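PDB 2EVE: hypothetical protein PSPTO5229 from Pseudomonas syringae pv. tomato str. DC3000, which is of unknown function but consists of an EVE domain, a member of the PUA-related group, and probably shares a nucleic-acid-binding role with relatives in that group. Local coordinates for residues A24-R30 against W94-I99; M41-F47 against I62-T68. The contacts are given in a common frame with arbitrary orientation. Numbering follows the deposited sequence.

Interaction 1 and interaction 2 lie in the same mixed six-stranded sheet, with centres about 12 Å apart. Across the sheet the order 23-26, 95-110, 58-71, 46-51 places interaction 1 at an outermost strand and interaction 2 two strands inward, on the hairpin 46-51/58-71. Strands 58-71 and 95-110 are neighbours and join the two: Asp98 O lies 2.9 Å from Val66 N and Asp98 N 3.2 Å from Lys67 O, both probable hydrogen bonds. The hairpin of the EVE domain is nested in sequence within the longer-range pairing of 24-30 with 94-99 that adds the edge strand, and sits beside it in the sheet.

Interaction 1 (A24-R30 against W94-I99); sequences ARWDGVR and WSALDI
Arg30 lays its guanidinium flat on the indole of Trp94, centres 4.1 Å apart and planes at 7°, with CZ 4.1 Å from the five-membered-ring centroid (off-centre cation-pi). Its m, m, t chain sets CD 3.3 Å from the same centroid, a CH-pi contact. Arg30 NH1 donates to Val29 O (3.0 Å) and forms a salt bridge with Asp72, while Arg30 NH2 hydrogen-bonds to Tyr82 O and Trp94 NE1 to Asp84. The axes of strands 24-26 and 95-99 approach to 4.5 Å, with 146° between their N-to-C directions, in an antiparallel ladder that adds edge strand 23-26 to the EVE-domain sheet. Ala24-Ile99 and Trp26-Leu97 are hydrogen-bonded pairs: Ala24 N to Ile99 O 2.9 Å, Ile99 N to Ala24 O 2.8 Å, Trp26 N to Leu97 O 2.7 Å, Leu97 N to Trp26 O 3.2 Å. Between them Arg25-Asp98 is non-hydrogen-bonded, CA atoms 4.4 Å apart. On the face of Ala24 and Ile99, Trp26 (chi1 t) turns its ring edge to Ile99, CE3 to CD1 3.3 Å. Arg25, on the face it shares with Asp98, forms a salt bridge through NE to Asp27 OD2 (2.9 Å). Past Trp26 the chain leaves the ladder through Gly28 at positive phi; water 1 then links Val29 O (2.8 Å) to Ser95 N (3.0 Å), water 2 Val29 N (2.9 Å) to Ser95 O (2.7 Å).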
ATOM      1  N   ALA A  24       5.197 -11.565   0.246  1.00  8.59           N
ATOM      2  CA  ALA A  24       4.809 -11.503  -1.151  1.00  9.13           C
ATOM      3  C   ALA A  24       5.384 -10.271  -1.832  1.00  9.62           C
ATOM      4  O   ALA A  24       5.983  -9.413  -1.184  1.00  9.60           O
ATOM      5  CB  ALA A  24       3.287 -11.482  -1.251  1.00 10.46           C
ATOM      6  N   ARG A  25       5.193 -10.187  -3.145  1.00 10.07           N
ATOM      7  CA  ARG A  25       5.677  -9.046  -3.909  1.00  9.70           C
ATOM      8  C   ARG A  25       4.562  -8.032  -4.114  1.00 10.42           C
ATOM      9  O   ARG A  25       3.441  -8.388  -4.481  1.00 13.40           O
ATOM     10  CB  ARG A  25       6.199  -9.489  -5.279  1.00 10.52           C
ATOM     11  CG  ARG A  25       6.755  -8.343  -6.126  1.00 11.35           C
ATOM     12  CD  ARG A  25       7.264  -8.845  -7.467  1.00 11.86           C
ATOM     13  NE  ARG A  25       6.178  -9.335  -8.310  1.00 11.79           N
ATOM     14  CZ  ARG A  25       6.288 -10.370  -9.135  1.00 15.33           C
ATOM     15  NH1 ARG A  25       7.438 -11.028  -9.223  1.00 16.23           N
ATOM     16  NH2 ARG A  25       5.255 -10.742  -9.876  1.00 17.23           N
ATOM     17  N   TRP A  26       4.876  -6.766  -3.863  1.00  8.18           N
ATOM     18  CA  TRP A  26       3.922  -5.686  -4.061  1.00  7.67           C
ATOM     19  C   TRP A  26       4.343  -5.069  -5.383  1.00  7.73           C
ATOM     20  O   TRP A  26       5.447  -4.548  -5.502  1.00  9.32           O
ATOM     21  CB  TRP A  26       4.044  -4.648  -2.947  1.00  8.74           C
ATOM     22  CG  TRP A  26       2.856  -3.733  -2.849  1.00  8.31           C
ATOM     23  CD1 TRP A  26       2.622  -2.596  -3.570  1.00  8.63           C
ATOM     24  CD2 TRP A  26       1.726  -3.907  -1.990  1.00  9.42           C
ATOM     25  NE1 TRP A  26       1.404  -2.051  -3.211  1.00  8.58           N
ATOM     26  CE2 TRP A  26       0.834  -2.840  -2.246  1.00  8.47           C
ATOM     27  CE3 TRP A  26       1.375  -4.869  -1.035  1.00  9.88           C
ATOM     28  CZ2 TRP A  26      -0.384  -2.706  -1.570  1.00  9.50           C
ATOM     29  CZ3 TRP A  26       0.164  -4.735  -0.363  1.00 10.25           C
ATOM     30  CH2 TRP A  26      -0.701  -3.663  -0.638  1.00  8.40           C
ATOM     31  N   ASP A  27       3.476  -5.139  -6.383  1.00  7.34           N
ATOM     32  CA  ASP A  27       3.821  -4.590  -7.683  1.00  8.07           C
ATOM     33  C   ASP A  27       2.657  -3.835  -8.293  1.00  8.34           C
ATOM     34  O   ASP A  27       1.674  -3.559  -7.616  1.00  8.49           O
ATOM     35  CB  ASP A  27       4.255  -5.722  -8.617  1.00  9.33           C
ATOM     36  CG  ASP A  27       3.246  -6.851  -8.676  1.00 12.12           C
ATOM     37  OD1 ASP A  27       2.036  -6.561  -8.776  1.00 12.11           O
ATOM     38  OD2 ASP A  27       3.657  -8.032  -8.631  1.00 11.39           O
ATOM     39  N   GLY A  28       2.782  -3.485  -9.569  1.00  6.70           N
ATOM     40  CA  GLY A  28       1.704  -2.784 -10.243  1.00  7.11           C
ATOM     41  C   GLY A  28       1.474  -1.339  -9.850  1.00  6.62           C
ATOM     42  O   GLY A  28       0.400  -0.788 -10.123  1.00  6.68           O
ATOM     43  N   VAL A  29       2.450  -0.717  -9.197  1.00  6.45           N
ATOM     44  CA  VAL A  29       2.309   0.687  -8.829  1.00  7.27           C
ATOM     45  C   VAL A  29       2.760   1.450 -10.070  1.00  7.97           C
ATOM     46  O   VAL A  29       3.909   1.332 -10.500  1.00  8.65           O
ATOM     47  CB  VAL A  29       3.174   1.037  -7.609  1.00  5.19           C
ATOM     48  CG1 VAL A  29       3.058   2.521  -7.296  1.00  5.84           C
ATOM     49  CG2 VAL A  29       2.705   0.212  -6.408  1.00  8.95           C
ATOM     50  N   ARG A  30       1.839   2.216 -10.649  1.00  7.82           N
ATOM     51  CA  ARG A  30       2.111   2.939 -11.886  1.00  7.26           C
ATOM     52  C   ARG A  30       1.845   4.434 -11.827  1.00  8.70           C
ATOM     53  O   ARG A  30       1.340   5.025 -12.780  1.00  8.96           O
ATOM     54  CB  ARG A  30       1.288   2.310 -13.013  1.00  8.26           C
ATOM     55  CG  ARG A  30       1.649   0.850 -13.284  1.00  8.84           C
ATOM     56  CD  ARG A  30       3.005   0.741 -13.974  1.00  5.85           C
ATOM     57  NE  ARG A  30       3.386  -0.636 -14.286  1.00  8.77           N
ATOM     58  CZ  ARG A  30       3.972  -1.469 -13.431  1.00  9.09           C
ATOM     59  NH1 ARG A  30       4.251  -1.074 -12.196  1.00  9.30           N
ATOM     60  NH2 ARG A  30       4.297  -2.697 -13.819  1.00  9.48           N
ATOM     61  N   TRP A  94       9.483   1.433 -13.399  1.00 10.10           N
ATOM     62  CA  TRP A  94       8.732   1.028 -12.217  1.00  9.19           C
ATOM     63  C   TRP A  94       9.459   0.139 -11.223  1.00  8.62           C
ATOM     64  O   TRP A  94      10.358  -0.622 -11.583  1.00  9.04           O
ATOM     65  CB  TRP A  94       7.436   0.358 -12.664  1.00  9.71           C
ATOM     66  CG  TRP A  94       6.681   1.205 -13.633  1.00  8.23           C
ATOM     67  CD1 TRP A  94       6.429   0.928 -14.947  1.00  9.12           C
ATOM     68  CD2 TRP A  94       6.102   2.487 -13.372  1.00  8.77           C
ATOM     69  NE1 TRP A  94       5.726   1.964 -15.522  1.00  9.20           N
ATOM     70  CE2 TRP A  94       5.517   2.935 -14.577  1.00  9.37           C
ATOM     71  CE3 TRP A  94       6.028   3.307 -12.236  1.00  8.33           C
ATOM     72  CZ2 TRP A  94       4.857   4.163 -14.678  1.00  9.73           C
ATOM     73  CZ3 TRP A  94       5.372   4.533 -12.337  1.00 10.74           C
ATOM     74  CH2 TRP A  94       4.797   4.948 -13.552  1.00 10.05           C
ATOM     75  N   SER A  95       9.038   0.234  -9.966  1.00  8.65           N
ATOM     76  CA  SER A  95       9.641  -0.534  -8.885  1.00  7.83           C
ATOM     77  C   SER A  95       8.624  -1.294  -8.051  1.00  7.36           C
ATOM     78  O   SER A  95       7.520  -0.815  -7.798  1.00  9.06           O
ATOM     79  CB  SER A  95      10.425   0.399  -7.956  1.00  8.24           C
ATOM     80  OG  SER A  95      11.428   1.106  -8.660  1.00  9.93           O
ATOM     81  N   ALA A  96       9.019  -2.487  -7.624  1.00  8.14           N
ATOM     82  CA  ALA A  96       8.189  -3.323  -6.775  1.00  7.62           C
ATOM     83  C   ALA A  96       9.030  -3.570  -5.536  1.00  8.84           C
ATOM     84  O   ALA A  96      10.181  -3.141  -5.462  1.00  9.31           O
ATOM     85  CB  ALA A  96       7.888  -4.645  -7.468  1.00  8.50           C
ATOM     86  N   LEU A  97       8.456  -4.244  -4.551  1.00 10.22           N
ATOM     87  CA  LEU A  97       9.206  -4.574  -3.354  1.00 10.96           C
ATOM     88  C   LEU A  97       8.521  -5.739  -2.674  1.00 12.43           C
ATOM     89  O   LEU A  97       7.401  -6.092  -3.028  1.00 12.55           O
ATOM     90  CB  LEU A  97       9.320  -3.358  -2.422  1.00 16.78           C
ATOM     91  CG  LEU A  97       8.092  -2.526  -2.042  1.00 17.52           C
ATOM     92  CD1 LEU A  97       7.141  -3.338  -1.181  1.00 23.01           C
ATOM     93  CD2 LEU A  97       8.571  -1.291  -1.289  1.00 20.52           C
ATOM     94  N   ASP A  98       9.205  -6.365  -1.726  1.00  9.97           N
ATOM     95  CA  ASP A  98       8.610  -7.491  -1.028  1.00 10.04           C
ATOM     96  C   ASP A  98       8.105  -7.052   0.333  1.00 10.08           C
ATOM     97  O   ASP A  98       8.771  -6.291   1.039  1.00 10.22           O
ATOM     98  CB  ASP A  98       9.621  -8.626  -0.852  1.00 11.39           C
ATOM     99  CG  ASP A  98      10.131  -9.171  -2.173  1.00 14.06           C
ATOM    100  OD1 ASP A  98       9.379  -9.150  -3.170  1.00 17.70           O
ATOM    101  OD2 ASP A  98      11.290  -9.633  -2.204  1.00 18.02           O
ATOM    102  N   ILE A  99       6.922  -7.538   0.694  1.00  9.84           N
ATOM    103  CA  ILE A  99       6.311  -7.204   1.971  1.00 10.17           C
ATOM    104  C   ILE A  99       6.002  -8.455   2.785  1.00 10.46           C
ATOM    105  O   ILE A  99       5.954  -9.564   2.254  1.00 10.72           O
ATOM    106  CB  ILE A  99       4.992  -6.436   1.783  1.00 10.99           C
ATOM    107  CG1 ILE A  99       3.979  -7.312   1.040  1.00 16.86           C
ATOM    108  CG2 ILE A  99       5.247  -5.145   1.012  1.00 12.43           C
ATOM    109  CD1 ILE A  99       2.543  -6.942   1.308  1.00 19.69           C
TER
HETATM  110  O   HOH W   1       6.401   1.508  -9.151  1.00  7.80           O
HETATM  111  O   HOH W   2       5.119  -1.769  -8.532  1.00  8.55           O

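Interaction 2 (M41-F47 against I62-T68); sequences MAEGDEF and IGKIVKT
The type II turn Ala42-Asp45 has Gly44 third, at phi/psi 100/-23, and is closed by Asp45 N to Ala42 O (3.0 Å). Asp45 (chi1 m) accepts through OD2 from Ala42 N (2.8 Å). Between the segments, the turn gives Gly44 N to Ile65 O and Ile65 N to Asp45 O, and the hydrogen-bonded pair Phe47-Gly63 bonds both ways, N to O, all at 2.9 Å. In the antiparallel non-hydrogen-bonded pair Glu46 (chi1 m) faces Lys64 (chi1 p), CA atoms 4.2 Å apart. Phe47 (chi1 p, chi2 91°) lays its ring over Gly63, CA 3.9 Å from the centroid; a CB there would clash with Phe47 CZ. Ile65 (m, m) reaches Phe47 CD2 with CD1 at 4.0 Å and the CE of selenomethionine Met41 (chi1 m, chi2 t) at 3.5 Å. Thr68 CG2 touches Glu43 CG at 3.8 Å. Met41 and Phe47 also rest on Met6 of strand 3-8, Ile65 on Ile99; backbone bonds set the register, while Met41, Phe47 and Ile65 meet by apolar contact.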
HETATM    1  N   MSE A  41      10.969   3.512   0.921  1.00  7.43           N
HETATM    2  CA  MSE A  41      10.627   2.610   2.016  1.00  7.89           C
HETATM    3  C   MSE A  41      11.858   1.783   2.363  1.00  9.08           C
HETATM    4  O   MSE A  41      12.641   1.423   1.484  1.00 11.08           O
HETATM    5  CB  MSE A  41       9.468   1.698   1.610  1.00  9.44           C
HETATM    6  CG  MSE A  41       8.174   2.453   1.385  1.00  8.57           C
HETATM    7 SE   MSE A  41       6.755   1.318   0.749  1.00 18.24          SE
HETATM    8  CE  MSE A  41       5.826   0.999   2.409  1.00 19.22           C
ATOM      9  N   ALA A  42      12.030   1.490   3.646  1.00  9.00           N
ATOM     10  CA  ALA A  42      13.180   0.717   4.104  1.00  8.69           C
ATOM     11  C   ALA A  42      12.747  -0.572   4.782  1.00  7.50           C
ATOM     12  O   ALA A  42      11.606  -0.696   5.227  1.00  9.25           O
ATOM     13  CB  ALA A  42      14.006   1.548   5.069  1.00 11.19           C
ATOM     14  N   GLU A  43      13.664  -1.533   4.858  1.00  8.53           N
ATOM     15  CA  GLU A  43      13.374  -2.811   5.499  1.00  9.95           C
ATOM     16  C   GLU A  43      12.959  -2.547   6.944  1.00  9.91           C
ATOM     17  O   GLU A  43      13.628  -1.802   7.665  1.00 12.52           O
ATOM     18  CB  GLU A  43      14.617  -3.704   5.484  1.00 14.80           C
ATOM     19  CG  GLU A  43      15.146  -4.017   4.097  1.00 22.71           C
ATOM     20  CD  GLU A  43      16.492  -4.709   4.136  1.00 27.97           C
ATOM     21  OE1 GLU A  43      16.590  -5.785   4.765  1.00 30.96           O
ATOM     22  OE2 GLU A  43      17.453  -4.174   3.540  1.00 30.59           O
ATOM     23  N   GLY A  44      11.856  -3.154   7.364  1.00  9.61           N
ATOM     24  CA  GLY A  44      11.392  -2.955   8.723  1.00 10.79           C
ATOM     25  C   GLY A  44      10.272  -1.940   8.830  1.00 11.18           C
ATOM     26  O   GLY A  44       9.519  -1.945   9.806  1.00 12.79           O
ATOM     27  N   ASP A  45      10.166  -1.053   7.843  1.00  9.95           N
ATOM     28  CA  ASP A  45       9.095  -0.061   7.849  1.00  9.44           C
ATOM     29  C   ASP A  45       7.777  -0.822   7.834  1.00  9.55           C
ATOM     30  O   ASP A  45       7.700  -1.935   7.312  1.00 10.04           O
ATOM     31  CB  ASP A  45       9.155   0.834   6.609  1.00  9.21           C
ATOM     32  CG  ASP A  45      10.259   1.877   6.678  1.00 11.93           C
ATOM     33  OD1 ASP A  45      10.959   1.963   7.711  1.00 11.11           O
ATOM     34  OD2 ASP A  45      10.421   2.614   5.687  1.00  9.57           O
ATOM     35  N   GLU A  46       6.742  -0.231   8.414  1.00  9.36           N
ATOM     36  CA  GLU A  46       5.433  -0.870   8.437  1.00  9.71           C
ATOM     37  C   GLU A  46       4.452  -0.035   7.637  1.00  9.69           C
ATOM     38  O   GLU A  46       4.656   1.164   7.455  1.00  9.35           O
ATOM     39  CB  GLU A  46       4.943  -1.023   9.877  1.00 11.01           C
ATOM     40  CG  GLU A  46       5.736  -2.040  10.675  1.00 14.27           C
ATOM     41  CD  GLU A  46       5.382  -2.028  12.148  1.00 18.75           C
ATOM     42  OE1 GLU A  46       5.644  -1.004  12.814  1.00 22.97           O
ATOM     43  OE2 GLU A  46       4.846  -3.042  12.637  1.00 20.63           O
ATOM     44  N   PHE A  47       3.389  -0.667   7.152  1.00  8.91           N
ATOM     45  CA  PHE A  47       2.393   0.057   6.374  1.00  7.99           C
ATOM     46  C   PHE A  47       0.995  -0.471   6.604  1.00 10.58           C
ATOM     47  O   PHE A  47       0.803  -1.648   6.916  1.00  9.85           O
ATOM     48  CB  PHE A  47       2.717  -0.031   4.875  1.00  8.32           C
ATOM     49  CG  PHE A  47       2.510  -1.402   4.280  1.00  8.19           C
ATOM     50  CD1 PHE A  47       1.289  -1.760   3.711  1.00  8.62           C
ATOM     51  CD2 PHE A  47       3.542  -2.335   4.283  1.00  9.18           C
ATOM     52  CE1 PHE A  47       1.102  -3.030   3.156  1.00  9.64           C
ATOM     53  CE2 PHE A  47       3.365  -3.605   3.734  1.00  9.58           C
ATOM     54  CZ  PHE A  47       2.149  -3.951   3.169  1.00  8.22           C
ATOM     55  N   ILE A  62      -2.045  -4.596   8.744  1.00  9.74           N
ATOM     56  CA  ILE A  62      -0.700  -4.043   8.741  1.00  9.80           C
ATOM     57  C   ILE A  62       0.296  -4.998   8.090  1.00 10.63           C
ATOM     58  O   ILE A  62       0.207  -6.216   8.254  1.00 10.12           O
ATOM     59  CB  ILE A  62      -0.234  -3.770  10.186  1.00 10.53           C
ATOM     60  CG1 ILE A  62      -1.213  -2.813  10.866  1.00 10.85           C
ATOM     61  CG2 ILE A  62       1.175  -3.198  10.187  1.00  8.86           C
ATOM     62  CD1 ILE A  62      -0.926  -2.607  12.348  1.00 11.86           C
ATOM     63  N   GLY A  63       1.242  -4.432   7.346  1.00 10.85           N
ATOM     64  CA  GLY A  63       2.274  -5.224   6.701  1.00  9.79           C
ATOM     65  C   GLY A  63       3.617  -4.579   6.983  1.00  9.35           C
ATOM     66  O   GLY A  63       3.669  -3.505   7.579  1.00 10.01           O
ATOM     67  N   LYS A  64       4.705  -5.223   6.575  1.00 10.18           N
ATOM     68  CA  LYS A  64       6.035  -4.667   6.790  1.00 10.11           C
ATOM     69  C   LYS A  64       6.870  -4.859   5.535  1.00 10.00           C
ATOM     70  O   LYS A  64       6.580  -5.724   4.709  1.00 10.77           O
ATOM     71  CB  LYS A  64       6.723  -5.346   7.982  1.00 10.82           C
ATOM     72  CG  LYS A  64       7.037  -6.819   7.769  1.00 13.56           C
ATOM     73  CD  LYS A  64       7.605  -7.437   9.038  1.00 16.01           C
ATOM     74  CE  LYS A  64       7.921  -8.909   8.844  1.00 20.45           C
ATOM     75  NZ  LYS A  64       8.414  -9.530  10.103  1.00 22.61           N
ATOM     76  N   ILE A  65       7.908  -4.046   5.389  1.00  9.64           N
ATOM     77  CA  ILE A  65       8.768  -4.153   4.220  1.00 10.09           C
ATOM     78  C   ILE A  65       9.891  -5.144   4.501  1.00 10.01           C
ATOM     79  O   ILE A  65      10.643  -4.984   5.458  1.00 11.04           O
ATOM     80  CB  ILE A  65       9.372  -2.783   3.864  1.00 10.78           C
ATOM     81  CG1 ILE A  65       8.245  -1.761   3.650  1.00 12.47           C
ATOM     82  CG2 ILE A  65      10.265  -2.905   2.638  1.00 12.76           C
ATOM     83  CD1 ILE A  65       7.173  -2.200   2.660  1.00 13.03           C
ATOM     84  N   VAL A  66      10.002  -6.175   3.671  1.00 10.23           N
ATOM     85  CA  VAL A  66      11.045  -7.172   3.873  1.00 12.26           C
ATOM     86  C   VAL A  66      12.201  -7.016   2.895  1.00 12.99           C
ATOM     87  O   VAL A  66      13.334  -7.383   3.205  1.00 14.83           O
ATOM     88  CB  VAL A  66      10.467  -8.601   3.797  1.00 15.95           C
ATOM     89  CG1 VAL A  66       9.352  -8.755   4.818  1.00 14.65           C
ATOM     90  CG2 VAL A  66       9.958  -8.888   2.406  1.00 17.44           C
ATOM     91  N   LYS A  67      11.920  -6.474   1.715  1.00 11.46           N
ATOM     92  CA  LYS A  67      12.961  -6.241   0.715  1.00 12.56           C
ATOM     93  C   LYS A  67      12.672  -4.908   0.030  1.00 10.15           C
ATOM     94  O   LYS A  67      11.561  -4.685  -0.448  1.00  9.79           O
ATOM     95  CB  LYS A  67      12.979  -7.372  -0.310  1.00 14.09           C
ATOM     96  CG  LYS A  67      14.105  -7.278  -1.317  1.00 18.74           C
ATOM     97  CD  LYS A  67      14.117  -8.525  -2.183  1.00 22.10           C
ATOM     98  CE  LYS A  67      15.237  -8.507  -3.193  1.00 23.96           C
ATOM     99  NZ  LYS A  67      15.253  -9.782  -3.960  1.00 26.63           N
ATOM    100  N   THR A  68      13.666  -4.027  -0.013  1.00  9.61           N
ATOM    101  CA  THR A  68      13.482  -2.716  -0.620  1.00 10.34           C
ATOM    102  C   THR A  68      13.287  -2.784  -2.131  1.00  9.91           C
ATOM    103  O   THR A  68      13.511  -3.819  -2.767  1.00  9.56           O
ATOM    104  CB  THR A  68      14.656  -1.753  -0.289  1.00 10.55           C
ATOM    105  OG1 THR A  68      15.887  -2.290  -0.786  1.00 12.02           O
ATOM    106  CG2 THR A  68      14.764  -1.543   1.224  1.00 14.07           C
TER